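Local coordinates for cleavage stimulation factor 77 (Encephalitozoon cuniculi, PDB 2UY1), which probably binds mRNA, as a nuclear protein of the Suppressor of forked family built largely of helices, at residues Val172-Ala175 with Ala176-Ile179. Sequence-based numbering, arbitrary orientation.
Sequences VKNA and ARLI
N174 and R177 meet side by side in the first turns of helix 173-184, a helix of the alpha-helical repeat fold of the Suf family. Four i to i+4 backbone bonds run through this stretch. The carbonyls of V172, K173, N174 and A175 accept from the N-H groups of A176, R177, L178 and I179. The bond from L178 N to N174 O is 2.7 Å long, and that from I179 N to A175 O is nearly straight at 174°.

One side-chain bond joins the two residues. R177 NH1 donates to N174 OD1 at 2.5 Å, bent to 145°. This is short for such a pair, so the exact length is uncertain. The donor sits above the carbonyl plane of the amide, and the amide and guanidinium planes are 36° apart.

The buried side chains of A175, L178 and I179 pack on helix 193-208, and L178 also touches helix 150-167. A176 touches I435 and L436 of helix 434-446. On the exposed side, the K173 chain crosses over one face of the R177 guanidinium, but the placement of its end is doubtful. N174 ND2 is also satisfied, by G169 O, so both ends of this amide are held.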
loop_
_atom_site.group_PDB
_atom_site.type_symbol
_atom_site.label_atom_id
_atom_site.label_comp_id
_atom_site.label_asym_id
_atom_site.label_seq_id
_atom_site.Cartn_x
_atom_site.Cartn_y
_atom_site.Cartn_z
ATOM N N VAL B 172 3.656 6.796 30.307
ATOM C CA VAL B 172 2.463 6.032 30.655
ATOM C C VAL B 172 2.716 4.597 30.190
ATOM O O VAL B 172 2.140 3.662 30.661
ATOM C CB VAL B 172 1.241 6.615 29.872
ATOM C CG1 VAL B 172 0.274 5.600 29.450
ATOM C CG2 VAL B 172 0.558 7.723 30.601
ATOM N N LYS B 173 3.634 4.467 29.262
ATOM C CA LYS B 173 3.980 3.216 28.632
ATOM C C LYS B 173 4.882 2.325 29.483
ATOM O O LYS B 173 4.861 1.131 29.338
ATOM C CB LYS B 173 4.650 3.527 27.302
ATOM C CG LYS B 173 5.424 2.407 26.678
ATOM C CD LYS B 173 6.060 2.849 25.418
ATOM C CE LYS B 173 6.134 1.749 24.385
ATOM N NZ LYS B 173 6.022 0.395 24.917
ATOM N N ASN B 174 5.676 2.924 30.366
ATOM C CA ASN B 174 6.389 2.165 31.378
ATOM C C ASN B 174 5.582 1.764 32.571
ATOM O O ASN B 174 5.803 0.755 33.122
ATOM C CB ASN B 174 7.727 2.786 31.771
ATOM C CG ASN B 174 8.712 2.803 30.640
ATOM O OD1 ASN B 174 9.003 1.801 30.069
ATOM N ND2 ASN B 174 9.182 3.948 30.301
ATOM N N ALA B 175 4.592 2.559 32.916
ATOM C CA ALA B 175 3.560 2.142 33.841
ATOM C C ALA B 175 2.906 0.855 33.436
ATOM O O ALA B 175 2.755 0.005 34.242
ATOM C CB ALA B 175 2.551 3.215 34.012
ATOM N N ALA B 176 2.498 0.765 32.187
ATOM C CA ALA B 176 1.963 -0.453 31.554
ATOM C C ALA B 176 2.946 -1.577 31.694
ATOM O O ALA B 176 2.600 -2.641 32.152
ATOM C CB ALA B 176 1.687 -0.190 30.088
ATOM N N ARG B 177 4.199 -1.316 31.336
ATOM C CA ARG B 177 5.286 -2.276 31.551
ATOM C C ARG B 177 5.419 -2.756 33.003
ATOM O O ARG B 177 5.555 -3.959 33.256
ATOM C CB ARG B 177 6.606 -1.673 31.064
ATOM C CG ARG B 177 6.872 -1.859 29.562
ATOM C CD ARG B 177 8.199 -1.255 29.168
ATOM N NE ARG B 177 8.334 -1.131 27.715
ATOM C CZ ARG B 177 8.429 0.023 27.049
ATOM N NH1 ARG B 177 8.424 1.191 27.692
ATOM N NH2 ARG B 177 8.553 0.015 25.725
ATOM N N LEU B 178 5.351 -1.816 33.947
ATOM C CA LEU B 178 5.382 -2.136 35.379
ATOM C C LEU B 178 4.240 -3.059 35.796
ATOM O O LEU B 178 4.469 -4.093 36.452
ATOM C CB LEU B 178 5.401 -0.863 36.241
ATOM C CG LEU B 178 5.334 -0.972 37.795
ATOM C CD1 LEU B 178 6.639 -1.569 38.374
ATOM C CD2 LEU B 178 5.059 0.373 38.452
ATOM N N ILE B 179 3.017 -2.681 35.426
ATOM C CA ILE B 179 1.834 -3.491 35.655
ATOM C C ILE B 179 2.024 -4.937 35.202
ATOM O O ILE B 179 1.814 -5.870 36.006
ATOM C CB ILE B 179 0.556 -2.880 34.978
ATOM C CG1 ILE B 179 0.023 -1.710 35.808
ATOM C CG2 ILE B 179 -0.575 -3.959 34.793
ATOM C CD1 ILE B 179 -0.956 -0.800 35.066
#